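Local coordinates for protein SMG-7 (Caenorhabditis elegans, PDB 3ZHE) that takes part in nonsense-mediated mRNA decay as the partner of SMG-5 in a heterodimer built on 14-3-3-like phosphopeptide-binding domains, at residues Ser125-Ala130 with Arg158-Asp163; Tyr131-Met136 with Gln150-Gln155; Leu236-Asp241 with Glu277-Glu282. All blocks are in the same frame, centred on the assembly; numbering follows the deposited sequence.

Contact 1: residues Ser125-Ala130 with Arg158-Asp163; sequences SRVFMA and RINPAD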
ATOM      1  N   SER B 125      -7.798  -9.797   9.747  1.00 97.44           N
ATOM      2  CA  SER B 125      -7.110  -8.875   8.850  1.00 90.97           C
ATOM      3  C   SER B 125      -5.925  -9.542   8.161  1.00 86.60           C
ATOM      4  O   SER B 125      -5.685  -9.318   6.973  1.00 85.77           O
ATOM      5  CB  SER B 125      -6.649  -7.624   9.603  1.00 90.04           C
ATOM      6  OG  SER B 125      -5.671  -7.943  10.577  1.00105.22           O
ATOM      7  N   ARG B 126      -5.189 -10.360   8.909  1.00 85.99           N
ATOM      8  CA  ARG B 126      -4.044 -11.073   8.352  1.00 86.34           C
ATOM      9  C   ARG B 126      -4.474 -12.023   7.236  1.00 79.24           C
ATOM     10  O   ARG B 126      -3.989 -11.927   6.100  1.00 75.49           O
ATOM     11  CB  ARG B 126      -3.291 -11.834   9.450  1.00 93.46           C
ATOM     12  CG  ARG B 126      -2.010 -12.506   8.976  1.00 94.63           C
ATOM     13  CD  ARG B 126      -1.174 -13.019  10.142  1.00 97.11           C
ATOM     14  NE  ARG B 126      -0.833 -11.951  11.081  1.00 97.44           N
ATOM     15  CZ  ARG B 126       0.205 -11.133  10.942  1.00 97.68           C
ATOM     16  NH1 ARG B 126       1.013 -11.250   9.896  1.00 90.74           N
ATOM     17  NH2 ARG B 126       0.435 -10.191  11.847  1.00106.17           N
ATOM     18  N   VAL B 127      -5.397 -12.927   7.561  1.00 77.82           N
ATOM     19  CA  VAL B 127      -5.901 -13.893   6.588  1.00 80.28           C
ATOM     20  C   VAL B 127      -6.508 -13.193   5.371  1.00 78.35           C
ATOM     21  O   VAL B 127      -6.262 -13.592   4.231  1.00 81.27           O
ATOM     22  CB  VAL B 127      -6.953 -14.834   7.212  1.00 81.63           C
ATOM     23  CG1 VAL B 127      -7.499 -15.794   6.168  1.00 77.64           C
ATOM     24  CG2 VAL B 127      -6.352 -15.604   8.378  1.00 86.86           C
ATOM     25  N   PHE B 128      -7.284 -12.142   5.620  1.00 68.98           N
ATOM     26  CA  PHE B 128      -7.931 -11.393   4.546  1.00 67.29           C
ATOM     27  C   PHE B 128      -6.924 -10.747   3.600  1.00 68.59           C
ATOM     28  O   PHE B 128      -6.991 -10.941   2.386  1.00 70.54           O
ATOM     29  CB  PHE B 128      -8.869 -10.324   5.111  1.00 70.26           C
ATOM     30  CG  PHE B 128      -9.427  -9.400   4.068  1.00 74.81           C
ATOM     31  CD1 PHE B 128     -10.460  -9.811   3.245  1.00 76.90           C
ATOM     32  CD2 PHE B 128      -8.919  -8.120   3.911  1.00 78.72           C
ATOM     33  CE1 PHE B 128     -10.973  -8.966   2.284  1.00 77.20           C
ATOM     34  CE2 PHE B 128      -9.429  -7.272   2.951  1.00 81.49           C
ATOM     35  CZ  PHE B 128     -10.456  -7.696   2.136  1.00 82.82           C
ATOM     36  N   MET B 129      -6.001  -9.972   4.162  1.00 70.43           N
ATOM     37  CA  MET B 129      -4.982  -9.300   3.365  1.00 65.75           C
ATOM     38  C   MET B 129      -4.163 -10.300   2.556  1.00 68.92           C
ATOM     39  O   MET B 129      -3.936 -10.108   1.355  1.00 64.42           O
ATOM     40  CB  MET B 129      -4.073  -8.448   4.253  1.00 69.82           C
ATOM     41  CG  MET B 129      -4.202  -6.957   3.994  1.00 69.81           C
ATOM     42  SD  MET B 129      -3.660  -6.529   2.328  1.00 89.69           S
ATOM     43  CE  MET B 129      -4.907  -5.337   1.860  1.00 63.90           C
ATOM     44  N   ALA B 130      -3.740 -11.376   3.213  1.00 73.42           N
ATOM     45  CA  ALA B 130      -2.986 -12.429   2.541  1.00 68.32           C
ATOM     46  C   ALA B 130      -3.772 -13.043   1.384  1.00 70.56           C
ATOM     47  O   ALA B 130      -3.213 -13.312   0.319  1.00 72.48           O
ATOM     48  CB  ALA B 130      -2.580 -13.502   3.529  1.00 68.70           C
ATOM     49  N   ARG B 158       4.273 -14.196   2.900  1.00 95.16           N
ATOM     50  CA  ARG B 158       4.848 -13.594   4.100  1.00 84.25           C
ATOM     51  C   ARG B 158       3.776 -13.282   5.138  1.00 80.38           C
ATOM     52  O   ARG B 158       3.958 -13.551   6.326  1.00 79.26           O
ATOM     53  CB  ARG B 158       5.634 -12.322   3.764  1.00 77.77           C
ATOM     54  CG  ARG B 158       6.330 -11.706   4.975  1.00 75.41           C
ATOM     55  CD  ARG B 158       7.111 -10.447   4.625  1.00 74.70           C
ATOM     56  NE  ARG B 158       6.244  -9.297   4.386  1.00 73.51           N
ATOM     57  CZ  ARG B 158       6.178  -8.640   3.235  1.00 76.48           C
ATOM     58  NH1 ARG B 158       6.936  -9.015   2.213  1.00 76.34           N
ATOM     59  NH2 ARG B 158       5.361  -7.604   3.104  1.00 71.82           N
ATOM     60  N   ILE B 159       2.661 -12.715   4.685  1.00 75.23           N
ATOM     61  CA  ILE B 159       1.586 -12.328   5.596  1.00 77.07           C
ATOM     62  C   ILE B 159       0.965 -13.549   6.270  1.00 84.01           C
ATOM     63  O   ILE B 159       0.786 -13.574   7.489  1.00 85.73           O
ATOM     64  CB  ILE B 159       0.485 -11.512   4.886  1.00 79.30           C
ATOM     65  CG1 ILE B 159       1.097 -10.371   4.073  1.00 78.47           C
ATOM     66  CG2 ILE B 159      -0.513 -10.972   5.899  1.00 81.17           C
ATOM     67  CD1 ILE B 159       2.121  -9.553   4.827  1.00 85.05           C
ATOM     68  N   ASN B 160       0.646 -14.564   5.474  1.00 85.59           N
ATOM     69  CA  ASN B 160       0.103 -15.808   6.004  1.00 85.99           C
ATOM     70  C   ASN B 160       0.660 -17.030   5.280  1.00 89.05           C
ATOM     71  O   ASN B 160       0.160 -17.412   4.223  1.00 92.83           O
ATOM     72  CB  ASN B 160      -1.425 -15.804   5.932  1.00 82.78           C
ATOM     73  CG  ASN B 160      -2.038 -17.085   6.464  1.00 85.61           C
ATOM     74  OD1 ASN B 160      -1.460 -17.758   7.317  1.00 92.08           O
ATOM     75  ND2 ASN B 160      -3.218 -17.429   5.959  1.00 78.49           N
ATOM     76  N   PRO B 161       1.708 -17.642   5.851  1.00 90.04           N
ATOM     77  CA  PRO B 161       2.339 -18.843   5.291  1.00 87.78           C
ATOM     78  C   PRO B 161       1.496 -20.087   5.533  1.00 89.70           C
ATOM     79  O   PRO B 161       1.759 -21.132   4.940  1.00 95.74           O
ATOM     80  CB  PRO B 161       3.651 -18.957   6.084  1.00 86.01           C
ATOM     81  CG  PRO B 161       3.817 -17.635   6.797  1.00 87.88           C
ATOM     82  CD  PRO B 161       2.431 -17.144   7.032  1.00 89.18           C
ATOM     83  N   ALA B 162       0.490 -19.972   6.394  1.00 84.50           N
ATOM     84  CA  ALA B 162      -0.310 -21.126   6.788  1.00 86.24           C
ATOM     85  C   ALA B 162      -1.304 -21.573   5.716  1.00 88.92           C
ATOM     86  O   ALA B 162      -2.003 -22.570   5.894  1.00 82.82           O
ATOM     87  CB  ALA B 162      -1.027 -20.852   8.105  1.00 84.14           C
ATOM     88  N   ASP B 163      -1.361 -20.842   4.607  1.00 91.61           N
ATOM     89  CA  ASP B 163      -2.235 -21.206   3.496  1.00 85.85           C
ATOM     90  C   ASP B 163      -1.420 -21.842   2.372  1.00 85.68           C
ATOM     91  O   ASP B 163      -0.672 -21.158   1.673  1.00 85.89           O
ATOM     92  CB  ASP B 163      -2.985 -19.976   2.977  1.00 93.87           C
ATOM     93  CG  ASP B 163      -4.230 -20.338   2.187  1.00 99.05           C
ATOM     94  OD1 ASP B 163      -4.301 -21.470   1.662  1.00103.28           O
ATOM     95  OD2 ASP B 163      -5.142 -19.488   2.090  1.00 95.56           O
TER
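The guanidinium of R126 reaches over the C-terminal end of helix 146-159 and meets a backbone carbonyl there: NH1 points at I159 O with an N-H...O angle of 171°, but at 3.4 Å the bond is weak. The oxygen lies at the edge of the guanidinium, in its plane. A bend at chi3 (-57°) turns NE off a chain that is extended as far as CD, while the aliphatic part stays over the same residue, R126 CG lying 3.7 Å from I159 CG2. That methyl also rests near R126 O, and the two side chains cross obliquely.

One helical turn on, A130 CB points into the junction between I159 and N160. It sits 3.9 Å from I159 CB and 3.5 Å from N160 CB, and with no longer branch on A130 the backbones come close, A130 CA lying 5.5 Å from I159 CA. N160 is the first residue to leave the helical conformation. Its OD1 accepts from A162 N at 3.1 Å, the donor lying above the carbonyl plane, which forms an Asx turn within the type I beta turn N160-D163. D163 stands at the N-cap of helix 164-176, its OD1 making a weak hydrogen bond to A165 N. Beyond the two segments, A130 O is hydrogen-bonded to S156 OG, and R158 forms a salt bridge with D101. The arrangement is an antiparallel helix pair ending in a tight turn, consistent with the TPR repeat predicted for residues 130-163.

Contact 2: residues Tyr131-Met136 with Gln150-Gln155; sequences YVLLRM and QEYYEQ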
ATOM      1  N   TYR B 131      -5.067 -13.257   1.595  1.00 74.72           N
ATOM      2  CA  TYR B 131      -5.910 -13.863   0.570  1.00 78.55           C
ATOM      3  C   TYR B 131      -6.077 -12.935  -0.633  1.00 79.89           C
ATOM      4  O   TYR B 131      -5.930 -13.357  -1.781  1.00 85.42           O
ATOM      5  CB  TYR B 131      -7.276 -14.241   1.145  1.00 73.03           C
ATOM      6  CG  TYR B 131      -8.103 -15.111   0.226  1.00 75.81           C
ATOM      7  CD1 TYR B 131      -7.949 -16.490   0.221  1.00 75.74           C
ATOM      8  CD2 TYR B 131      -9.037 -14.553  -0.638  1.00 79.02           C
ATOM      9  CE1 TYR B 131      -8.699 -17.290  -0.617  1.00 74.26           C
ATOM     10  CE2 TYR B 131      -9.794 -15.345  -1.482  1.00 75.41           C
ATOM     11  CZ  TYR B 131      -9.621 -16.714  -1.465  1.00 76.28           C
ATOM     12  OH  TYR B 131     -10.371 -17.509  -2.301  1.00 80.72           O
ATOM     13  N   VAL B 132      -6.387 -11.672  -0.356  1.00 71.20           N
ATOM     14  CA  VAL B 132      -6.521 -10.659  -1.399  1.00 73.25           C
ATOM     15  C   VAL B 132      -5.248 -10.566  -2.238  1.00 79.76           C
ATOM     16  O   VAL B 132      -5.302 -10.555  -3.473  1.00 84.66           O
ATOM     17  CB  VAL B 132      -6.860  -9.278  -0.795  1.00 69.78           C
ATOM     18  CG1 VAL B 132      -6.655  -8.171  -1.820  1.00 64.02           C
ATOM     19  CG2 VAL B 132      -8.284  -9.269  -0.256  1.00 69.96           C
ATOM     20  N   LEU B 133      -4.103 -10.516  -1.560  1.00 81.10           N
ATOM     21  CA  LEU B 133      -2.813 -10.497  -2.244  1.00 81.57           C
ATOM     22  C   LEU B 133      -2.605 -11.750  -3.097  1.00 80.87           C
ATOM     23  O   LEU B 133      -2.106 -11.672  -4.226  1.00 65.15           O
ATOM     24  CB  LEU B 133      -1.676 -10.345  -1.232  1.00 79.20           C
ATOM     25  CG  LEU B 133      -1.572  -8.974  -0.561  1.00 79.89           C
ATOM     26  CD1 LEU B 133      -0.540  -8.990   0.556  1.00 87.10           C
ATOM     27  CD2 LEU B 133      -1.234  -7.910  -1.592  1.00 75.64           C
ATOM     28  N   LEU B 134      -2.996 -12.900  -2.553  1.00 77.85           N
ATOM     29  CA  LEU B 134      -2.909 -14.169  -3.273  1.00 79.61           C
ATOM     30  C   LEU B 134      -3.683 -14.113  -4.587  1.00 84.68           C
ATOM     31  O   LEU B 134      -3.156 -14.452  -5.653  1.00 90.39           O
ATOM     32  CB  LEU B 134      -3.442 -15.313  -2.404  1.00 66.33           C
ATOM     33  CG  LEU B 134      -3.785 -16.620  -3.127  1.00 67.16           C
ATOM     34  CD1 LEU B 134      -2.535 -17.307  -3.659  1.00 68.37           C
ATOM     35  CD2 LEU B 134      -4.574 -17.556  -2.218  1.00 67.51           C
ATOM     36  N   ARG B 135      -4.934 -13.671  -4.507  1.00 82.66           N
ATOM     37  CA  ARG B 135      -5.802 -13.645  -5.681  1.00 83.14           C
ATOM     38  C   ARG B 135      -5.414 -12.573  -6.700  1.00 79.51           C
ATOM     39  O   ARG B 135      -5.592 -12.767  -7.906  1.00 78.03           O
ATOM     40  CB  ARG B 135      -7.272 -13.518  -5.273  1.00 87.72           C
ATOM     41  CG  ARG B 135      -7.791 -14.716  -4.492  1.00 88.95           C
ATOM     42  CD  ARG B 135      -7.233 -16.017  -5.052  1.00 86.58           C
ATOM     43  NE  ARG B 135      -7.740 -17.187  -4.342  1.00 84.68           N
ATOM     44  CZ  ARG B 135      -7.375 -18.437  -4.609  1.00 86.96           C
ATOM     45  NH1 ARG B 135      -6.496 -18.684  -5.572  1.00 86.53           N
ATOM     46  NH2 ARG B 135      -7.888 -19.442  -3.913  1.00 68.50           N
ATOM     47  N   MET B 136      -4.887 -11.449  -6.221  1.00 78.99           N
ATOM     48  CA  MET B 136      -4.319 -10.451  -7.121  1.00 82.24           C
ATOM     49  C   MET B 136      -3.128 -11.063  -7.843  1.00 84.49           C
ATOM     50  O   MET B 136      -2.879 -10.768  -9.013  1.00 87.91           O
ATOM     51  CB  MET B 136      -3.889  -9.197  -6.357  1.00 84.59           C
ATOM     52  CG  MET B 136      -5.021  -8.230  -6.060  1.00 89.09           C
ATOM     53  SD  MET B 136      -5.832  -7.632  -7.558  1.00 82.28           S
ATOM     54  CE  MET B 136      -4.462  -6.831  -8.388  1.00 87.28           C
ATOM     55  N   GLN B 150       4.586 -12.716  -8.944  1.00 80.71           N
ATOM     56  CA  GLN B 150       5.529 -13.240  -7.965  1.00 88.17           C
ATOM     57  C   GLN B 150       5.629 -12.325  -6.750  1.00 86.08           C
ATOM     58  O   GLN B 150       5.742 -12.801  -5.624  1.00 85.28           O
ATOM     59  CB  GLN B 150       6.913 -13.455  -8.586  1.00 95.42           C
ATOM     60  CG  GLN B 150       7.941 -14.023  -7.614  1.00100.59           C
ATOM     61  CD  GLN B 150       9.272 -14.334  -8.270  1.00106.51           C
ATOM     62  OE1 GLN B 150       9.404 -14.279  -9.493  1.00109.16           O
ATOM     63  NE2 GLN B 150      10.269 -14.663  -7.457  1.00108.61           N
ATOM     64  N   GLU B 151       5.587 -11.014  -6.978  1.00 85.59           N
ATOM     65  CA  GLU B 151       5.605 -10.058  -5.873  1.00 93.68           C
ATOM     66  C   GLU B 151       4.383 -10.246  -4.970  1.00 95.50           C
ATOM     67  O   GLU B 151       4.517 -10.419  -3.753  1.00 98.52           O
ATOM     68  CB  GLU B 151       5.681  -8.617  -6.394  1.00101.20           C
ATOM     69  CG  GLU B 151       6.965  -8.290  -7.157  1.00111.99           C
ATOM     70  CD  GLU B 151       7.078  -6.818  -7.519  1.00116.17           C
ATOM     71  OE1 GLU B 151       6.151  -6.049  -7.191  1.00114.35           O
ATOM     72  OE2 GLU B 151       8.097  -6.428  -8.131  1.00119.16           O
ATOM     73  N   TYR B 152       3.197 -10.226  -5.575  1.00 92.54           N
ATOM     74  CA  TYR B 152       1.949 -10.449  -4.847  1.00 86.07           C
ATOM     75  C   TYR B 152       1.984 -11.770  -4.078  1.00 86.09           C
ATOM     76  O   TYR B 152       1.589 -11.835  -2.914  1.00 86.05           O
ATOM     77  CB  TYR B 152       0.750 -10.439  -5.802  1.00 85.61           C
ATOM     78  CG  TYR B 152       0.313  -9.064  -6.269  1.00 87.13           C
ATOM     79  CD1 TYR B 152      -0.456  -8.246  -5.454  1.00 90.31           C
ATOM     80  CD2 TYR B 152       0.649  -8.597  -7.534  1.00 89.24           C
ATOM     81  CE1 TYR B 152      -0.863  -6.995  -5.879  1.00 93.34           C
ATOM     82  CE2 TYR B 152       0.246  -7.347  -7.967  1.00 92.13           C
ATOM     83  CZ  TYR B 152      -0.511  -6.551  -7.135  1.00 94.51           C
ATOM     84  OH  TYR B 152      -0.916  -5.306  -7.560  1.00 96.54           O
ATOM     85  N   TYR B 153       2.466 -12.818  -4.743  1.00 86.62           N
ATOM     86  CA  TYR B 153       2.564 -14.147  -4.146  1.00 86.29           C
ATOM     87  C   TYR B 153       3.488 -14.184  -2.932  1.00 86.31           C
ATOM     88  O   TYR B 153       3.143 -14.760  -1.905  1.00 82.33           O
ATOM     89  CB  TYR B 153       3.042 -15.168  -5.181  1.00 87.35           C
ATOM     90  CG  TYR B 153       1.975 -15.618  -6.150  1.00 88.02           C
ATOM     91  CD1 TYR B 153       0.633 -15.590  -5.797  1.00 89.24           C
ATOM     92  CD2 TYR B 153       2.309 -16.073  -7.418  1.00 87.23           C
ATOM     93  CE1 TYR B 153      -0.347 -16.002  -6.681  1.00 85.87           C
ATOM     94  CE2 TYR B 153       1.337 -16.485  -8.309  1.00 88.16           C
ATOM     95  CZ  TYR B 153       0.011 -16.448  -7.936  1.00 88.89           C
ATOM     96  OH  TYR B 153      -0.951 -16.861  -8.827  1.00 93.35           O
ATOM     97  N   GLU B 154       4.668 -13.583  -3.060  1.00 89.91           N
ATOM     98  CA  GLU B 154       5.640 -13.565  -1.972  1.00 85.09           C
ATOM     99  C   GLU B 154       5.120 -12.761  -0.786  1.00 76.58           C
ATOM    100  O   GLU B 154       5.295 -13.159   0.371  1.00 75.52           O
ATOM    101  CB  GLU B 154       6.981 -13.002  -2.452  1.00 88.78           C
ATOM    102  CG  GLU B 154       7.738 -13.911  -3.408  1.00 99.62           C
ATOM    103  CD  GLU B 154       8.977 -13.249  -3.981  1.00109.18           C
ATOM    104  OE1 GLU B 154       9.221 -12.068  -3.659  1.00111.15           O
ATOM    105  OE2 GLU B 154       9.704 -13.909  -4.753  1.00115.24           O
ATOM    106  N   GLN B 155       4.478 -11.632  -1.077  1.00 74.88           N
ATOM    107  CA  GLN B 155       3.865 -10.826  -0.026  1.00 80.20           C
ATOM    108  C   GLN B 155       2.801 -11.636   0.712  1.00 82.95           C
ATOM    109  O   GLN B 155       2.820 -11.724   1.941  1.00 84.95           O
ATOM    110  CB  GLN B 155       3.266  -9.541  -0.606  1.00 84.07           C
ATOM    111  CG  GLN B 155       4.305  -8.553  -1.120  1.00 93.89           C
ATOM    112  CD  GLN B 155       3.688  -7.353  -1.814  1.00105.74           C
ATOM    113  OE1 GLN B 155       2.469  -7.187  -1.831  1.00107.40           O
ATOM    114  NE2 GLN B 155       4.533  -6.509  -2.397  1.00113.71           N
TER
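M136 and Y152 make the close-packed end of this antiparallel helix pair; the axes of the two segments approach to 7.7 Å, their directions 157° apart. M136 CB lies over one face of the Y152 ring, 4.0 Å from its centroid, in a CH-pi contact. The bend at chi3 (-60°) brings M136 CE to 3.9 Å from Y152 OH. At the ring edge, near its plane, L133 CD2 stands 4.0 Å from Y152 CD1, the two side chains crossing at about a right angle. An alanine in place of Y152 would probably leave M136 CB and CE without their aromatic partner and open a gap beside L133 CD2. Q155 is buried beside L133, its OE1 3.8 Å from L133 CD2.

On the other flank, L134 O faces the edge of the Y153 ring, 3.4 Å from CE1, while L134 CD1 touches the same ring carbon. Y153 OH is hydrogen-bonded to D138, R141 and Q169. By contrast, the outer side of segment 150-155 is exposed at E151 and E154, where Q150 NE2 bonds E154 OE2 at 2.9 Å. Between the helices, then, cohesion comes from apolar and aromatic packing, and the polar tyrosine tip of Y153 is satisfied by partners outside the two segments.

Contact 3: residues Leu236-Asp241 with Glu277-Glu282; sequences LLEIED and EQRAVE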
ATOM      1  N   LEU B 236       9.777 -45.824  -6.830  1.00114.71           N
ATOM      2  CA  LEU B 236      10.374 -47.098  -6.436  1.00111.71           C
ATOM      3  C   LEU B 236      11.251 -47.702  -7.532  1.00114.08           C
ATOM      4  O   LEU B 236      11.203 -48.905  -7.785  1.00111.88           O
ATOM      5  CB  LEU B 236       9.289 -48.096  -6.015  1.00110.16           C
ATOM      6  CG  LEU B 236       8.464 -47.727  -4.779  1.00 90.32           C
ATOM      7  CD1 LEU B 236       7.320 -48.710  -4.576  1.00102.77           C
ATOM      8  CD2 LEU B 236       9.351 -47.673  -3.545  1.00 93.28           C
ATOM      9  N   LEU B 237      12.050 -46.858  -8.178  1.00119.95           N
ATOM     10  CA  LEU B 237      12.944 -47.311  -9.237  1.00125.74           C
ATOM     11  C   LEU B 237      14.380 -47.407  -8.738  1.00126.93           C
ATOM     12  O   LEU B 237      14.771 -46.712  -7.800  1.00119.26           O
ATOM     13  CB  LEU B 237      12.869 -46.369 -10.441  1.00125.24           C
ATOM     14  CG  LEU B 237      11.473 -46.134 -11.019  1.00122.07           C
ATOM     15  CD1 LEU B 237      11.536 -45.236 -12.247  1.00122.91           C
ATOM     16  CD2 LEU B 237      10.801 -47.457 -11.347  1.00121.98           C
ATOM     17  N   GLU B 238      15.163 -48.273  -9.373  1.00135.64           N
ATOM     18  CA  GLU B 238      16.553 -48.481  -8.984  1.00140.08           C
ATOM     19  C   GLU B 238      17.441 -47.340  -9.472  1.00143.52           C
ATOM     20  O   GLU B 238      17.453 -47.017 -10.659  1.00146.83           O
ATOM     21  CB  GLU B 238      17.063 -49.817  -9.533  1.00142.33           C
ATOM     22  CG  GLU B 238      18.500 -50.149  -9.154  1.00145.91           C
ATOM     23  CD  GLU B 238      18.948 -51.492  -9.697  1.00155.41           C
ATOM     24  OE1 GLU B 238      18.148 -52.148 -10.396  1.00162.19           O
ATOM     25  OE2 GLU B 238      20.100 -51.896  -9.426  1.00156.03           O
ATOM     26  N   ILE B 239      18.178 -46.728  -8.549  1.00141.38           N
ATOM     27  CA  ILE B 239      19.108 -45.661  -8.898  1.00139.95           C
ATOM     28  C   ILE B 239      20.403 -46.249  -9.448  1.00143.93           C
ATOM     29  O   ILE B 239      21.157 -46.896  -8.717  1.00137.84           O
ATOM     30  CB  ILE B 239      19.403 -44.747  -7.692  1.00135.44           C
ATOM     31  CG1 ILE B 239      18.106 -44.121  -7.174  1.00127.40           C
ATOM     32  CG2 ILE B 239      20.403 -43.666  -8.073  1.00137.69           C
ATOM     33  CD1 ILE B 239      18.308 -43.124  -6.052  1.00119.78           C
ATOM     34  N   GLU B 240      20.637 -46.003 -10.737  1.00149.95           N
ATOM     35  CA  GLU B 240      21.729 -46.594 -11.518  1.00151.21           C
ATOM     36  C   GLU B 240      23.020 -46.893 -10.757  1.00147.66           C
ATOM     37  O   GLU B 240      23.266 -48.035 -10.368  1.00145.81           O
ATOM     38  CB  GLU B 240      22.045 -45.714 -12.730  1.00153.72           C
ATOM     39  N   ASP B 241      23.838 -45.866 -10.550  1.00152.07           N
ATOM     40  CA  ASP B 241      25.128 -46.039  -9.890  1.00158.55           C
ATOM     41  C   ASP B 241      25.002 -45.941  -8.371  1.00155.23           C
ATOM     42  O   ASP B 241      25.797 -46.529  -7.637  1.00157.62           O
ATOM     43  CB  ASP B 241      26.138 -45.013 -10.411  1.00161.61           C
ATOM     44  CG  ASP B 241      27.556 -45.312  -9.966  1.00167.28           C
ATOM     45  OD1 ASP B 241      27.827 -46.466  -9.574  1.00169.60           O
ATOM     46  OD2 ASP B 241      28.402 -44.394 -10.017  1.00170.55           O
ATOM     47  N   GLU B 277      10.067 -50.440  -1.048  1.00139.76           N
ATOM     48  CA  GLU B 277      10.054 -49.331  -0.100  1.00133.78           C
ATOM     49  C   GLU B 277      11.299 -49.339   0.780  1.00130.32           C
ATOM     50  O   GLU B 277      11.821 -48.283   1.130  1.00128.87           O
ATOM     51  CB  GLU B 277       8.792 -49.367   0.765  1.00138.41           C
ATOM     52  CG  GLU B 277       7.538 -48.894   0.050  1.00143.92           C
ATOM     53  CD  GLU B 277       6.376 -48.664   0.996  1.00145.35           C
ATOM     54  OE1 GLU B 277       5.983 -49.615   1.702  1.00150.65           O
ATOM     55  OE2 GLU B 277       5.861 -47.527   1.036  1.00139.81           O
ATOM     56  N   GLN B 278      11.774 -50.532   1.122  1.00127.98           N
ATOM     57  CA  GLN B 278      12.996 -50.675   1.904  1.00123.58           C
ATOM     58  C   GLN B 278      14.187 -50.077   1.161  1.00128.98           C
ATOM     59  O   GLN B 278      14.974 -49.312   1.731  1.00129.76           O
ATOM     60  CB  GLN B 278      13.259 -52.149   2.215  1.00116.70           C
ATOM     61  N   ARG B 279      14.308 -50.428  -0.116  1.00130.81           N
ATOM     62  CA  ARG B 279      15.386 -49.933  -0.962  1.00129.26           C
ATOM     63  C   ARG B 279      15.338 -48.413  -1.081  1.00127.04           C
ATOM     64  O   ARG B 279      16.355 -47.728  -0.915  1.00127.35           O
ATOM     65  CB  ARG B 279      15.296 -50.568  -2.350  1.00130.84           C
ATOM     66  CG  ARG B 279      16.387 -50.131  -3.305  1.00130.34           C
ATOM     67  CD  ARG B 279      16.211 -50.773  -4.669  1.00132.27           C
ATOM     68  NE  ARG B 279      14.957 -50.379  -5.303  1.00132.87           N
ATOM     69  CZ  ARG B 279      14.569 -50.791  -6.505  1.00136.63           C
ATOM     70  NH1 ARG B 279      15.338 -51.612  -7.207  1.00140.29           N
ATOM     71  NH2 ARG B 279      13.411 -50.382  -7.008  1.00136.21           N
ATOM     72  N   ALA B 280      14.147 -47.892  -1.363  1.00126.10           N
ATOM     73  CA  ALA B 280      13.957 -46.449  -1.493  1.00124.50           C
ATOM     74  C   ALA B 280      14.337 -45.707  -0.209  1.00125.95           C
ATOM     75  O   ALA B 280      15.081 -44.718  -0.239  1.00128.18           O
ATOM     76  CB  ALA B 280      12.521 -46.139  -1.885  1.00122.63           C
ATOM     77  N   VAL B 281      13.825 -46.199   0.916  1.00125.09           N
ATOM     78  CA  VAL B 281      14.124 -45.616   2.218  1.00121.85           C
ATOM     79  C   VAL B 281      15.625 -45.670   2.502  1.00120.97           C
ATOM     80  O   VAL B 281      16.173 -44.772   3.140  1.00116.28           O
ATOM     81  CB  VAL B 281      13.321 -46.313   3.348  1.00118.09           C
ATOM     82  CG1 VAL B 281      13.864 -45.950   4.724  1.00112.61           C
ATOM     83  CG2 VAL B 281      11.846 -45.950   3.249  1.00121.87           C
ATOM     84  N   GLU B 282      16.291 -46.709   2.005  1.00124.87           N
ATOM     85  CA  GLU B 282      17.741 -46.815   2.155  1.00125.39           C
ATOM     86  C   GLU B 282      18.485 -45.763   1.331  1.00123.03           C
ATOM     87  O   GLU B 282      19.483 -45.194   1.790  1.00128.23           O
ATOM     88  CB  GLU B 282      18.229 -48.216   1.783  1.00130.50           C
ATOM     89  CG  GLU B 282      19.722 -48.425   1.984  1.00135.64           C
ATOM     90  CD  GLU B 282      20.131 -48.407   3.447  1.00137.12           C
ATOM     91  OE1 GLU B 282      19.242 -48.460   4.324  1.00137.29           O
ATOM     92  OE2 GLU B 282      21.347 -48.343   3.719  1.00137.13           O
TER
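R279 and E238 cross at about a right angle, with the guanidinium of the first turned flat against the backbone that carries the second. E238 N lies 3.4 Å above the guanidinium plane, off-centre, near the rim, and E238 CB is 3.4 Å from R279 NH1. The arginine runs out from helix 277-304 with CG anti to the backbone N (chi1 -179°), and a bend at chi3 (62°) turns NE toward the loop. L236 O sits at the guanidinium edge, in its plane, 2.8 Å from R279 NH2. The carboxylate of E238 is inclined 31° to the guanidinium, and E238 OE1 and R279 NH1, 4.3 Å apart, are too distant for a salt bridge.

L236 covers the start of the helix from another direction: its CD2 is 3.8 Å from E277 N and 3.9 Å from A280 CB. L270 of helix 257-270 also packs against L236, E277 and A280. L236, with positive phi, is the C-prime residue of the Schellman motif that ends helix 222-234. The contact thus has two chemical halves: a leucine packs on the first turn of helix 277-304, while the arginine places its charge against loop backbone, where the nearby carboxylate would probably contribute longer-range attraction.

In the fold
Contacts 1 and 2 hold the same two helices, 122-142 and 146-159, with centres 10 Å apart, and meet where I159 CG1 packs on L133 CD1. Contact 2 lies within the chain span bounded by contact 1, nearer the hairpin turn, and all its touching residues are buried; contact 1, at the far end of the pair, is partly buried and mixes apolar packing with a weak arginine-to-carbonyl bond. Contact 3 follows later in the chain, its centre about 39 Å from those of the others and, relative to contact 2, across the chain's centre. A surface contact, it joins a loop to a helix start and relies on arginine against backbone plus one leucine, rather than aromatic packing.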